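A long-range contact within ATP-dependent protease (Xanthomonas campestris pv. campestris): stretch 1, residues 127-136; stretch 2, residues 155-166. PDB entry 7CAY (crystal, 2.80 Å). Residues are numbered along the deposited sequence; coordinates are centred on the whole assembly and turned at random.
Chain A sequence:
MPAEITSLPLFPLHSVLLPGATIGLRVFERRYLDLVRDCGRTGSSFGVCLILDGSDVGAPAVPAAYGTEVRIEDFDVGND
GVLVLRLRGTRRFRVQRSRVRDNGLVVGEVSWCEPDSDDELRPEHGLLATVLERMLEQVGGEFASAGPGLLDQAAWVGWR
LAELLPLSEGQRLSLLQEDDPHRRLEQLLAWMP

Stretch 1 (127-136) LLATVLERML
Stretch 2 155-166: AWVGWRLAELLP

Leu-132 lies at the centre of this contact, with 101 Å² covered by the other stretch: its side chain enters a hole formed by Trp-156, Val-157, Leu-161 and Leu-164, and no hydrogen bond crosses between the modelled atoms. The helices, 127-134 and 155-164, run in broadly the same direction, inclined by 50° (signed +50°), with axes 10.1 Å apart at closest approach. In register, Ala-129 CA lies 6.2 Å from Val-157 CA, Leu-132 CA lies 6.1 Å from Leu-161 CA, and Met-135 CA lies 8.0 Å from Leu-164 CA.

With chi1 t and chi2 p, Leu-132 places CD2 3.6 Å from Val-157 CG2, 3.7 Å from Arg-160 CB and 3.9 Å from Trp-156 CZ3, approaching that ring obliquely; its CD1 lies 3.7 Å from Leu-161 CD2. Val-157 is p, Trp-156 t (chi2 87°) and Leu-161 m,t. One turn earlier, packing reaches the backbone: Leu-128 O lies 3.3 Å from Leu-161 CD1, a close van der Waals contact between a carbonyl oxygen and a methyl group.

Both helices then end, Met-135 (psi 133°) and Leu-165 (psi 144°) being the first nonhelical residues. The Met-135 side chain (m,t,t), extended beyond CB, sets CB 3.7 Å from Leu-164 CD2 and CE 3.9 Å from Leu-165 CD2. Arg-160 directs its charged end away from stretch 1, where NH2 forms a 2.9 Å salt bridge with Glu-163 OE1. Together the stretches bury 425 Å².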

ATOM      1  N   LEU A 127     -17.066   8.606 -16.504  1.00 87.65           N
ATOM      2  CA  LEU A 127     -16.996   7.344 -17.230  1.00 86.42           C
ATOM      3  C   LEU A 127     -15.970   6.405 -16.612  1.00 84.88           C
ATOM      4  O   LEU A 127     -16.120   5.179 -16.695  1.00 84.01           O
ATOM      5  CB  LEU A 127     -16.676   7.602 -18.701  1.00 87.41           C
ATOM      6  CG  LEU A 127     -17.822   8.197 -19.513  1.00 91.28           C
ATOM      7  CD1 LEU A 127     -17.364   8.560 -20.918  1.00 92.41           C
ATOM      8  CD2 LEU A 127     -18.977   7.213 -19.558  1.00 93.80           C
ATOM      9  N   LEU A 128     -14.927   6.955 -15.986  1.00 86.73           N
ATOM     10  CA  LEU A 128     -13.970   6.124 -15.266  1.00 84.00           C
ATOM     11  C   LEU A 128     -14.607   5.420 -14.076  1.00 83.92           C
ATOM     12  O   LEU A 128     -14.087   4.394 -13.627  1.00 81.78           O
ATOM     13  CB  LEU A 128     -12.777   6.964 -14.804  1.00 81.47           C
ATOM     14  N   ALA A 129     -15.715   5.948 -13.552  1.00 79.27           N
ATOM     15  CA  ALA A 129     -16.453   5.241 -12.513  1.00 83.47           C
ATOM     16  C   ALA A 129     -17.368   4.175 -13.097  1.00 86.67           C
ATOM     17  O   ALA A 129     -17.599   3.145 -12.455  1.00 85.60           O
ATOM     18  CB  ALA A 129     -17.269   6.226 -11.676  1.00 86.25           C
ATOM     19  N   THR A 130     -17.893   4.404 -14.303  1.00 86.56           N
ATOM     20  CA  THR A 130     -18.787   3.429 -14.919  1.00 87.41           C
ATOM     21  C   THR A 130     -18.026   2.182 -15.356  1.00 88.47           C
ATOM     22  O   THR A 130     -18.552   1.065 -15.268  1.00 86.64           O
ATOM     23  CB  THR A 130     -19.512   4.059 -16.107  1.00 90.01           C
ATOM     24  OG1 THR A 130     -20.056   5.326 -15.718  1.00 90.35           O
ATOM     25  CG2 THR A 130     -20.641   3.156 -16.582  1.00 91.56           C
ATOM     26  N   VAL A 131     -16.788   2.350 -15.826  1.00 88.35           N
ATOM     27  CA  VAL A 131     -15.988   1.195 -16.224  1.00 87.31           C
ATOM     28  C   VAL A 131     -15.546   0.400 -14.999  1.00 85.06           C
ATOM     29  O   VAL A 131     -15.336  -0.817 -15.081  1.00 84.51           O
ATOM     30  CB  VAL A 131     -14.791   1.648 -17.084  1.00 86.25           C
ATOM     31  CG1 VAL A 131     -13.940   2.659 -16.333  1.00 84.49           C
ATOM     32  CG2 VAL A 131     -13.950   0.456 -17.527  1.00 84.77           C
ATOM     33  N   LEU A 132     -15.414   1.059 -13.844  1.00 83.59           N
ATOM     34  CA  LEU A 132     -15.069   0.339 -12.622  1.00 79.18           C
ATOM     35  C   LEU A 132     -16.241  -0.500 -12.129  1.00 82.10           C
ATOM     36  O   LEU A 132     -16.071  -1.675 -11.781  1.00 81.52           O
ATOM     37  CB  LEU A 132     -14.624   1.319 -11.537  1.00 76.14           C
ATOM     38  CG  LEU A 132     -14.429   0.692 -10.153  1.00 72.00           C
ATOM     39  CD1 LEU A 132     -13.291  -0.323 -10.159  1.00 70.09           C
ATOM     40  CD2 LEU A 132     -14.194   1.756  -9.096  1.00 71.97           C
ATOM     41  N   GLU A 133     -17.441   0.090 -12.089  1.00 85.76           N
ATOM     42  CA  GLU A 133     -18.613  -0.639 -11.610  1.00 87.52           C
ATOM     43  C   GLU A 133     -18.884  -1.886 -12.443  1.00 88.15           C
ATOM     44  O   GLU A 133     -19.336  -2.904 -11.905  1.00 87.79           O
ATOM     45  CB  GLU A 133     -19.839   0.277 -11.599  1.00 90.51           C
ATOM     46  CG  GLU A 133     -21.145  -0.449 -11.307  1.00 94.10           C
ATOM     47  CD  GLU A 133     -22.286   0.486 -10.948  1.00 97.60           C
ATOM     48  OE1 GLU A 133     -22.268   1.656 -11.386  1.00 98.21           O
ATOM     49  OE2 GLU A 133     -23.198   0.045 -10.217  1.00 99.86           O
ATOM     50  N   ARG A 134     -18.602  -1.835 -13.748  1.00 85.47           N
ATOM     51  CA  ARG A 134     -18.786  -3.013 -14.590  1.00 91.82           C
ATOM     52  C   ARG A 134     -17.890  -4.160 -14.138  1.00 89.79           C
ATOM     53  O   ARG A 134     -18.325  -5.317 -14.096  1.00 90.70           O
ATOM     54  CB  ARG A 134     -18.509  -2.660 -16.049  1.00 93.43           C
ATOM     55  N   MET A 135     -16.643  -3.858 -13.787  1.00 93.75           N
ATOM     56  CA  MET A 135     -15.706  -4.892 -13.371  1.00 90.14           C
ATOM     57  C   MET A 135     -16.157  -5.524 -12.059  1.00 92.16           C
ATOM     58  O   MET A 135     -16.512  -4.822 -11.106  1.00 89.84           O
ATOM     59  CB  MET A 135     -14.302  -4.307 -13.228  1.00 85.17           C
ATOM     60  CG  MET A 135     -13.757  -3.670 -14.502  1.00 83.41           C
ATOM     61  SD  MET A 135     -12.078  -3.029 -14.330  1.00 79.13           S
ATOM     62  CE  MET A 135     -11.765  -2.458 -16.001  1.00 80.05           C
ATOM     63  N   LEU A 136     -16.148  -6.853 -12.016  1.00 92.89           N
ATOM     64  CA  LEU A 136     -16.587  -7.598 -10.841  1.00 94.19           C
ATOM     65  C   LEU A 136     -16.087  -9.040 -10.893  1.00 92.98           C
ATOM     66  O   LEU A 136     -15.681  -9.608  -9.879  1.00 90.75           O
ATOM     67  CB  LEU A 136     -18.115  -7.565 -10.727  1.00 98.20           C
ATOM     68  CG  LEU A 136     -18.934  -7.957 -11.962  1.00101.76           C
ATOM     69  CD1 LEU A 136     -19.201  -9.458 -12.013  1.00103.55           C
ATOM     70  CD2 LEU A 136     -20.241  -7.174 -12.014  1.00104.63           C
ATOM     71  N   ALA A 155     -10.785   9.468  -5.146  1.00 74.53           N
ATOM     72  CA  ALA A 155      -9.700   8.663  -4.602  1.00 70.73           C
ATOM     73  C   ALA A 155     -10.080   7.192  -4.521  1.00 70.62           C
ATOM     74  O   ALA A 155      -9.219   6.320  -4.682  1.00 69.47           O
ATOM     75  CB  ALA A 155      -9.294   9.183  -3.224  1.00 70.17           C
ATOM     76  N   TRP A 156     -11.359   6.891  -4.289  1.00 71.57           N
ATOM     77  CA  TRP A 156     -11.771   5.498  -4.158  1.00 71.43           C
ATOM     78  C   TRP A 156     -11.771   4.795  -5.511  1.00 70.36           C
ATOM     79  O   TRP A 156     -11.209   3.702  -5.651  1.00 68.41           O
ATOM     80  CB  TRP A 156     -13.150   5.411  -3.502  1.00 74.36           C
ATOM     81  CG  TRP A 156     -13.455   4.033  -3.007  1.00 73.95           C
ATOM     82  CD1 TRP A 156     -13.135   3.513  -1.787  1.00 72.73           C
ATOM     83  CD2 TRP A 156     -14.121   2.990  -3.727  1.00 74.74           C
ATOM     84  NE1 TRP A 156     -13.568   2.213  -1.699  1.00 72.63           N
ATOM     85  CE2 TRP A 156     -14.177   1.868  -2.878  1.00 73.89           C
ATOM     86  CE3 TRP A 156     -14.680   2.897  -5.005  1.00 76.15           C
ATOM     87  CZ2 TRP A 156     -14.767   0.668  -3.266  1.00 74.89           C
ATOM     88  CZ3 TRP A 156     -15.267   1.707  -5.388  1.00 76.82           C
ATOM     89  CH2 TRP A 156     -15.306   0.608  -4.522  1.00 76.37           C
ATOM     90  N   VAL A 157     -12.399   5.404  -6.520  1.00 72.47           N
ATOM     91  CA  VAL A 157     -12.398   4.817  -7.857  1.00 71.73           C
ATOM     92  C   VAL A 157     -10.978   4.747  -8.405  1.00 68.49           C
ATOM     93  O   VAL A 157     -10.651   3.854  -9.197  1.00 66.92           O
ATOM     94  CB  VAL A 157     -13.340   5.608  -8.793  1.00 75.02           C
ATOM     95  CG1 VAL A 157     -12.963   7.079  -8.829  1.00 75.89           C
ATOM     96  CG2 VAL A 157     -13.331   5.026 -10.200  1.00 74.92           C
ATOM     97  N   GLY A 158     -10.108   5.662  -7.974  1.00 70.41           N
ATOM     98  CA  GLY A 158      -8.728   5.627  -8.430  1.00 68.18           C
ATOM     99  C   GLY A 158      -7.958   4.448  -7.866  1.00 64.92           C
ATOM    100  O   GLY A 158      -7.277   3.726  -8.601  1.00 64.37           O
ATOM    101  N   TRP A 159      -8.056   4.233  -6.551  1.00 66.37           N
ATOM    102  CA  TRP A 159      -7.375   3.099  -5.938  1.00 64.44           C
ATOM    103  C   TRP A 159      -7.946   1.760  -6.389  1.00 67.16           C
ATOM    104  O   TRP A 159      -7.237   0.752  -6.333  1.00 66.23           O
ATOM    105  CB  TRP A 159      -7.444   3.194  -4.410  1.00 63.75           C
ATOM    106  CG  TRP A 159      -6.684   4.353  -3.804  1.00 63.10           C
ATOM    107  CD1 TRP A 159      -7.136   5.213  -2.844  1.00 64.66           C
ATOM    108  CD2 TRP A 159      -5.342   4.764  -4.107  1.00 60.97           C
ATOM    109  NE1 TRP A 159      -6.166   6.135  -2.537  1.00 63.91           N
ATOM    110  CE2 TRP A 159      -5.055   5.882  -3.296  1.00 61.40           C
ATOM    111  CE3 TRP A 159      -4.356   4.298  -4.987  1.00 57.52           C
ATOM    112  CZ2 TRP A 159      -3.826   6.538  -3.337  1.00 59.23           C
ATOM    113  CZ3 TRP A 159      -3.144   4.955  -5.030  1.00 56.04           C
ATOM    114  CH2 TRP A 159      -2.887   6.062  -4.210  1.00 56.86           C
ATOM    115  N   ARG A 160      -9.203   1.723  -6.834  1.00 64.24           N
ATOM    116  CA  ARG A 160      -9.820   0.453  -7.201  1.00 65.94           C
ATOM    117  C   ARG A 160      -9.473   0.052  -8.630  1.00 64.25           C
ATOM    118  O   ARG A 160      -9.123  -1.105  -8.889  1.00 62.77           O
ATOM    119  CB  ARG A 160     -11.337   0.529  -7.016  1.00 70.31           C
ATOM    120  CG  ARG A 160     -11.769   0.643  -5.564  1.00 71.86           C
ATOM    121  CD  ARG A 160     -11.321  -0.559  -4.748  1.00 71.47           C
ATOM    122  NE  ARG A 160     -10.710  -0.152  -3.488  1.00 72.08           N
ATOM    123  CZ  ARG A 160      -9.397  -0.106  -3.278  1.00 72.26           C
ATOM    124  NH1 ARG A 160      -8.926   0.281  -2.102  1.00 72.63           N
ATOM    125  NH2 ARG A 160      -8.556  -0.453  -4.242  1.00 71.57           N
ATOM    126  N   LEU A 161      -9.582   0.994  -9.573  1.00 66.11           N
ATOM    127  CA  LEU A 161      -9.186   0.706 -10.949  1.00 66.48           C
ATOM    128  C   LEU A 161      -7.713   0.330 -11.029  1.00 65.67           C
ATOM    129  O   LEU A 161      -7.337  -0.592 -11.765  1.00 66.09           O
ATOM    130  CB  LEU A 161      -9.479   1.908 -11.846  1.00 67.30           C
ATOM    131  CG  LEU A 161     -10.904   2.051 -12.376  1.00 69.01           C
ATOM    132  CD1 LEU A 161     -10.983   3.223 -13.336  1.00 70.57           C
ATOM    133  CD2 LEU A 161     -11.337   0.765 -13.056  1.00 69.44           C
ATOM    134  N   ALA A 162      -6.866   1.033 -10.272  1.00 66.96           N
ATOM    135  CA  ALA A 162      -5.445   0.708 -10.231  1.00 64.10           C
ATOM    136  C   ALA A 162      -5.208  -0.730  -9.795  1.00 62.97           C
ATOM    137  O   ALA A 162      -4.275  -1.380 -10.278  1.00 63.43           O
ATOM    138  CB  ALA A 162      -4.723   1.675  -9.294  1.00 62.18           C
ATOM    139  N   GLU A 163      -6.044  -1.245  -8.895  1.00 62.73           N
ATOM    140  CA  GLU A 163      -5.888  -2.615  -8.422  1.00 62.51           C
ATOM    141  C   GLU A 163      -6.355  -3.628  -9.462  1.00 63.21           C
ATOM    142  O   GLU A 163      -5.680  -4.637  -9.693  1.00 62.37           O
ATOM    143  CB  GLU A 163      -6.656  -2.795  -7.112  1.00 64.63           C
ATOM    144  CG  GLU A 163      -6.440  -4.130  -6.427  1.00 66.21           C
ATOM    145  CD  GLU A 163      -7.247  -4.264  -5.151  1.00 69.14           C
ATOM    146  OE1 GLU A 163      -7.833  -3.252  -4.708  1.00 70.40           O
ATOM    147  OE2 GLU A 163      -7.299  -5.382  -4.594  1.00 70.08           O
ATOM    148  N   LEU A 164      -7.493  -3.369 -10.112  1.00 63.54           N
ATOM    149  CA  LEU A 164      -8.074  -4.354 -11.020  1.00 64.62           C
ATOM    150  C   LEU A 164      -7.393  -4.353 -12.384  1.00 65.17           C
ATOM    151  O   LEU A 164      -7.186  -5.418 -12.973  1.00 66.89           O
ATOM    152  CB  LEU A 164      -9.572  -4.096 -11.179  1.00 65.97           C
ATOM    153  CG  LEU A 164     -10.531  -4.959 -10.351  1.00 66.40           C
ATOM    154  CD1 LEU A 164     -10.080  -5.053  -8.904  1.00 63.68           C
ATOM    155  CD2 LEU A 164     -11.943  -4.396 -10.435  1.00 69.44           C
ATOM    156  N   LEU A 165      -7.045  -3.178 -12.903  1.00 66.87           N
ATOM    157  CA  LEU A 165      -6.471  -3.088 -14.235  1.00 66.71           C
ATOM    158  C   LEU A 165      -5.039  -3.626 -14.247  1.00 65.17           C
ATOM    159  O   LEU A 165      -4.286  -3.439 -13.289  1.00 63.14           O
ATOM    160  CB  LEU A 165      -6.488  -1.644 -14.722  1.00 66.71           C
ATOM    161  CG  LEU A 165      -7.836  -1.166 -15.263  1.00 68.48           C
ATOM    162  CD1 LEU A 165      -7.965   0.341 -15.161  1.00 68.75           C
ATOM    163  CD2 LEU A 165      -8.011  -1.620 -16.706  1.00 70.40           C
ATOM    164  N   PRO A 166      -4.637  -4.298 -15.335  1.00 65.66           N
ATOM    165  CA  PRO A 166      -3.314  -4.961 -15.393  1.00 65.57           C
ATOM    166  C   PRO A 166      -2.179  -3.963 -15.572  1.00 65.13           C
ATOM    167  O   PRO A 166      -1.558  -3.856 -16.633  1.00 66.92           O
ATOM    168  CB  PRO A 166      -3.464  -5.891 -16.599  1.00 66.43           C
ATOM    169  CG  PRO A 166      -4.431  -5.193 -17.491  1.00 68.12           C
ATOM    170  CD  PRO A 166      -5.403  -4.484 -16.585  1.00 68.03           C
TER